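Lovastatin nonaketide synthase, polyketide synthase component (Aspergillus terreus, PDB 7CPX) builds the dihydromonacolin L nonaketide of lovastatin from malonyl-CoA, working as a homodimer together with the partner protein LovC. Local coordinates at residues D1145-L1157 with T1214-N1228. The protein carries 2 engineered substitutions. Sequence-based numbering, arbitrary orientation.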
loop_
_atom_site.group_PDB
_atom_site.type_symbol
_atom_site.label_atom_id
_atom_site.label_comp_id
_atom_site.label_asym_id
_atom_site.label_seq_id
_atom_site.Cartn_x
_atom_site.Cartn_y
_atom_site.Cartn_z
ATOM N N ASP A 1145 13.942 -44.152 2.734
ATOM C CA ASP A 1145 12.967 -44.305 1.656
ATOM C C ASP A 1145 12.531 -42.948 1.114
ATOM O O ASP A 1145 11.348 -42.699 0.878
ATOM C CB ASP A 1145 11.758 -45.111 2.128
ATOM C CG ASP A 1145 12.135 -46.493 2.622
ATOM O OD1 ASP A 1145 13.332 -46.842 2.559
ATOM O OD2 ASP A 1145 11.234 -47.229 3.075
ATOM N N LEU A 1146 13.502 -42.059 0.913
ATOM C CA LEU A 1146 13.224 -40.711 0.426
ATOM C C LEU A 1146 12.225 -40.007 1.340
ATOM O O LEU A 1146 11.321 -39.303 0.886
ATOM C CB LEU A 1146 12.711 -40.746 -1.015
ATOM C CG LEU A 1146 12.666 -39.411 -1.757
ATOM C CD1 LEU A 1146 14.032 -38.754 -1.760
ATOM C CD2 LEU A 1146 12.165 -39.607 -3.178
ATOM N N ARG A 1147 12.389 -40.206 2.645
ATOM C CA ARG A 1147 11.457 -39.675 3.625
ATOM C C ARG A 1147 12.211 -39.381 4.910
ATOM O O ARG A 1147 13.295 -39.919 5.154
ATOM C CB ARG A 1147 10.314 -40.658 3.891
ATOM C CG ARG A 1147 8.939 -40.100 3.605
ATOM C CD ARG A 1147 7.906 -41.207 3.505
ATOM N NE ARG A 1147 7.897 -41.826 2.185
ATOM C CZ ARG A 1147 6.949 -42.643 1.746
ATOM N NH1 ARG A 1147 5.910 -42.965 2.498
ATOM N NH2 ARG A 1147 7.044 -43.146 0.519
ATOM N N ALA A 1148 11.624 -38.518 5.734
ATOM C CA ALA A 1148 12.196 -38.215 7.035
ATOM C C ALA A 1148 11.069 -37.992 8.027
ATOM O O ALA A 1148 9.921 -37.752 7.653
ATOM C CB ALA A 1148 13.121 -36.994 6.986
ATOM N N SER A 1149 11.412 -38.098 9.305
ATOM C CA SER A 1149 10.454 -37.865 10.374
ATOM C C SER A 1149 11.234 -37.585 11.645
ATOM O O SER A 1149 12.465 -37.605 11.655
ATOM C CB SER A 1149 9.515 -39.060 10.554
ATOM O OG SER A 1149 8.614 -38.843 11.624
ATOM N N GLY A 1150 10.510 -37.305 12.706
ATOM C CA GLY A 1150 11.137 -37.111 13.996
ATOM C C GLY A 1150 10.386 -36.065 14.805
ATOM O O GLY A 1150 9.158 -35.988 14.738
ATOM N N THR A 1151 11.143 -35.273 15.559
ATOM C CA THR A 1151 10.573 -34.242 16.412
ATOM C C THR A 1151 11.421 -32.985 16.311
ATOM O O THR A 1151 12.650 -33.052 16.413
ATOM C CB THR A 1151 10.499 -34.708 17.870
ATOM O OG1 THR A 1151 9.954 -36.032 17.922
ATOM C CG2 THR A 1151 9.625 -33.777 18.681
ATOM N N LEU A 1152 10.761 -31.849 16.107
ATOM C CA LEU A 1152 11.410 -30.549 16.075
ATOM C C LEU A 1152 10.769 -29.657 17.125
ATOM O O LEU A 1152 9.570 -29.768 17.398
ATOM C CB LEU A 1152 11.300 -29.904 14.688
ATOM C CG LEU A 1152 9.891 -29.635 14.154
ATOM C CD1 LEU A 1152 9.391 -28.264 14.573
ATOM C CD2 LEU A 1152 9.867 -29.762 12.644
ATOM N N ASP A 1153 11.571 -28.778 17.718
ATOM C CA ASP A 1153 11.084 -27.917 18.790
ATOM C C ASP A 1153 10.171 -26.847 18.207
ATOM O O ASP A 1153 10.613 -25.999 17.425
ATOM C CB ASP A 1153 12.256 -27.287 19.534
ATOM C CG ASP A 1153 13.129 -28.315 20.224
ATOM O OD1 ASP A 1153 12.764 -29.509 20.213
ATOM O OD2 ASP A 1153 14.178 -27.929 20.781
ATOM N N PHE A 1154 8.894 -26.886 18.586
ATOM C CA PHE A 1154 7.938 -25.852 18.202
ATOM C C PHE A 1154 8.132 -24.625 19.094
ATOM O O PHE A 1154 7.252 -24.208 19.847
ATOM C CB PHE A 1154 6.516 -26.389 18.291
ATOM C CG PHE A 1154 5.513 -25.585 17.515
ATOM C CD1 PHE A 1154 5.283 -25.852 16.178
ATOM C CD2 PHE A 1154 4.798 -24.571 18.123
ATOM C CE1 PHE A 1154 4.361 -25.120 15.461
ATOM C CE2 PHE A 1154 3.874 -23.833 17.411
ATOM C CZ PHE A 1154 3.654 -24.108 16.077
ATOM N N ILE A 1155 9.328 -24.056 18.998
ATOM C CA ILE A 1155 9.704 -22.958 19.893
ATOM C C ILE A 1155 8.711 -21.814 19.724
ATOM O O ILE A 1155 8.430 -21.402 18.582
ATOM C CB ILE A 1155 11.142 -22.496 19.604
ATOM C CG1 ILE A 1155 11.501 -21.286 20.472
ATOM C CG2 ILE A 1155 11.319 -22.182 18.122
ATOM C CD1 ILE A 1155 12.964 -20.903 20.413
ATOM N N PRO A 1156 8.137 -21.281 20.798
ATOM C CA PRO A 1156 7.173 -20.189 20.650
ATOM C C PRO A 1156 7.851 -18.861 20.362
ATOM O O PRO A 1156 8.976 -18.597 20.794
ATOM C CB PRO A 1156 6.466 -20.163 22.009
ATOM C CG PRO A 1156 7.497 -20.645 22.958
ATOM C CD PRO A 1156 8.311 -21.667 22.210
ATOM N N LEU A 1157 7.141 -18.021 19.616
ATOM C CA LEU A 1157 7.571 -16.659 19.337
ATOM C C LEU A 1157 6.414 -15.721 19.631
ATOM O O LEU A 1157 5.300 -15.934 19.141
ATOM C CB LEU A 1157 8.030 -16.505 17.885
ATOM C CG LEU A 1157 8.487 -15.102 17.480
ATOM C CD1 LEU A 1157 9.653 -14.642 18.339
ATOM C CD2 LEU A 1157 8.861 -15.065 16.011
ATOM N N THR A 1214 -0.142 -25.314 21.078
ATOM C CA THR A 1214 1.162 -25.924 21.316
ATOM C C THR A 1214 2.162 -24.899 21.831
ATOM O O THR A 1214 2.949 -25.189 22.738
ATOM C CB THR A 1214 1.684 -26.575 20.036
ATOM O OG1 THR A 1214 1.581 -25.650 18.947
ATOM C CG2 THR A 1214 0.893 -27.825 19.720
ATOM N N ALA A 1215 2.147 -23.694 21.261
ATOM C CA ALA A 1215 3.082 -22.665 21.699
ATOM C C ALA A 1215 2.858 -22.309 23.163
ATOM O O ALA A 1215 3.818 -22.153 23.926
ATOM C CB ALA A 1215 2.947 -21.424 20.819
ATOM N N GLU A 1216 1.596 -22.180 23.575
ATOM C CA GLU A 1216 1.292 -21.805 24.949
ATOM C C GLU A 1216 1.328 -22.989 25.906
ATOM O O GLU A 1216 1.336 -22.782 27.124
ATOM C CB GLU A 1216 -0.084 -21.140 25.019
ATOM C CG GLU A 1216 -1.241 -22.081 24.726
ATOM C CD GLU A 1216 -2.564 -21.354 24.596
ATOM O OE1 GLU A 1216 -2.576 -20.113 24.727
ATOM O OE2 GLU A 1216 -3.592 -22.024 24.364
ATOM N N SER A 1217 1.349 -24.218 25.389
ATOM C CA SER A 1217 1.324 -25.387 26.262
ATOM C C SER A 1217 2.620 -25.529 27.046
ATOM O O SER A 1217 2.614 -26.060 28.163
ATOM C CB SER A 1217 1.065 -26.649 25.438
ATOM O OG SER A 1217 0.909 -27.782 26.274
ATOM N N GLY A 1218 3.734 -25.065 26.485
ATOM C CA GLY A 1218 5.029 -25.198 27.106
ATOM C C GLY A 1218 5.843 -26.378 26.622
ATOM O O GLY A 1218 7.063 -26.392 26.816
ATOM N N CYS A 1219 5.204 -27.371 25.998
ATOM C CA CYS A 1219 5.957 -28.483 25.429
ATOM C C CYS A 1219 6.891 -27.999 24.330
ATOM O O CYS A 1219 8.050 -28.425 24.261
ATOM C CB CYS A 1219 4.997 -29.543 24.888
ATOM S SG CYS A 1219 3.905 -28.950 23.575
ATOM N N GLU A 1220 6.403 -27.103 23.468
ATOM C CA GLU A 1220 7.189 -26.506 22.393
ATOM C C GLU A 1220 8.085 -27.536 21.717
ATOM O O GLU A 1220 9.239 -27.248 21.386
ATOM C CB GLU A 1220 8.022 -25.335 22.924
ATOM C CG GLU A 1220 9.080 -25.706 23.954
ATOM C CD GLU A 1220 9.844 -24.499 24.461
ATOM O OE1 GLU A 1220 9.319 -23.371 24.344
ATOM O OE2 GLU A 1220 10.967 -24.677 24.974
ATOM N N LYS A 1221 7.557 -28.739 21.506
ATOM C CA LYS A 1221 8.298 -29.798 20.829
ATOM C C LYS A 1221 7.281 -30.715 20.169
ATOM O O LYS A 1221 6.560 -31.443 20.859
ATOM C CB LYS A 1221 9.189 -30.560 21.805
ATOM C CG LYS A 1221 10.052 -31.619 21.149
ATOM C CD LYS A 1221 11.236 -32.006 22.020
ATOM C CE LYS A 1221 10.793 -32.644 23.328
ATOM N NZ LYS A 1221 11.955 -33.052 24.167
ATOM N N VAL A 1222 7.224 -30.679 18.842
ATOM C CA VAL A 1222 6.172 -31.336 18.080
ATOM C C VAL A 1222 6.804 -32.285 17.074
ATOM O O VAL A 1222 7.898 -32.040 16.556
ATOM C CB VAL A 1222 5.271 -30.310 17.361
ATOM C CG1 VAL A 1222 4.609 -29.384 18.369
ATOM C CG2 VAL A 1222 6.082 -29.519 16.349
ATOM N N ALA A 1223 6.090 -33.367 16.783
ATOM C CA ALA A 1223 6.594 -34.358 15.853
ATOM C C ALA A 1223 6.358 -33.895 14.419
ATOM O O ALA A 1223 5.599 -32.962 14.151
ATOM C CB ALA A 1223 5.929 -35.708 16.104
ATOM N N PHE A 1224 7.023 -34.567 13.484
ATOM C CA PHE A 1224 6.936 -34.195 12.084
ATOM C C PHE A 1224 7.218 -35.408 11.213
ATOM O O PHE A 1224 7.987 -36.299 11.586
ATOM C CB PHE A 1224 7.923 -33.076 11.733
ATOM C CG PHE A 1224 9.357 -33.527 11.688
ATOM C CD1 PHE A 1224 9.895 -34.040 10.523
ATOM C CD2 PHE A 1224 10.164 -33.442 12.808
ATOM C CE1 PHE A 1224 11.206 -34.461 10.473
ATOM C CE2 PHE A 1224 11.479 -33.859 12.765
ATOM C CZ PHE A 1224 12.001 -34.369 11.594
ATOM N N ASN A 1225 6.584 -35.415 10.045
ATOM C CA ASN A 1225 6.900 -36.310 8.947
ATOM C C ASN A 1225 7.095 -35.471 7.692
ATOM O O ASN A 1225 6.596 -34.348 7.592
ATOM C CB ASN A 1225 5.792 -37.345 8.725
ATOM C CG ASN A 1225 5.511 -38.172 9.960
ATOM O OD1 ASN A 1225 6.370 -38.326 10.827
ATOM N ND2 ASN A 1225 4.302 -38.714 10.045
ATOM N N THR A 1226 7.838 -36.009 6.732
ATOM C CA THR A 1226 8.118 -35.259 5.517
ATOM C C THR A 1226 8.510 -36.216 4.406
ATOM O O THR A 1226 9.284 -37.155 4.627
ATOM C CB THR A 1226 9.228 -34.230 5.750
ATOM O OG1 THR A 1226 9.693 -33.727 4.491
ATOM C CG2 THR A 1226 10.381 -34.856 6.501
ATOM N N ILE A 1227 7.973 -35.963 3.218
ATOM C CA ILE A 1227 8.282 -36.714 2.011
ATOM C C ILE A 1227 9.107 -35.813 1.110
ATOM O O ILE A 1227 8.708 -34.677 0.829
ATOM C CB ILE A 1227 7.008 -37.171 1.277
ATOM C CG1 ILE A 1227 5.817 -37.294 2.235
ATOM C CG2 ILE A 1227 7.261 -38.478 0.547
ATOM C CD1 ILE A 1227 5.975 -38.337 3.309
ATOM N N ASN A 1228 10.254 -36.311 0.659
ATOM C CA ASN A 1228 11.024 -35.617 -0.370
ATOM C C ASN A 1228 10.471 -36.041 -1.732
ATOM O O ASN A 1228 11.048 -36.847 -2.463
ATOM C CB ASN A 1228 12.508 -35.916 -0.224
ATOM C CG ASN A 1228 13.357 -35.211 -1.265
ATOM O OD1 ASN A 1228 14.387 -35.730 -1.687
ATOM N ND2 ASN A 1228 12.929 -34.024 -1.684
#
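F1224 lays its ring flat along the backbone of the neighbouring strand at G1150, with G1150 N 3.4 Å above the ring plane and over its centre. Its CG sits between its own backbone N and carbonyl carbon (chi1 73°), a turn that swings the ring across to that strand. G1150 has no side chain to hold the ring off the backbone, and its positive phi lies in a region that residues with a CB seldom enter. Beside the ring, L1152 brings CD2 to 3.7 Å from F1224 CD2, while its CD1 leans on V1222 CG2. A1148 CB meets T1226 CG2 on this same face, which helix 1170-1184 covers.

The axes of strands 1147-1152 and 1222-1228 run antiparallel, at 156°, and paired hydrogen bonds join A1148 with T1226, G1150 with F1224, and L1152 with V1222. On the other face, S1149 OG lies close to both F1224 O and N1225 OD1. R1147 runs alongside I1227, its CG 3.5 Å from I1227 CD1, and W2019 of the second subunit packs on both.

Past the strands, with CG anti to the backbone N (chi1 -161°), the F1154 ring reaches between T1214 and V1222. T1214 OG1, whose hydrogen bond goes back to C1211 O in its own helix, lies over one ring face, 3.3 Å from F1154 CE2. V1222 CG1 packs 3.6 Å from F1154 CB, and P1156 CB rests 3.9 Å from A1215 CB.

L1152 lies about 9 Å, side chain to side chain, from D1174, the predicted proton donor of the dehydratase. Two neighbouring strands of an antiparallel sheet that curls around a long helix, here 1170-1184, belong to the hotdog fold, probably the C-terminal one of the dehydratase domain.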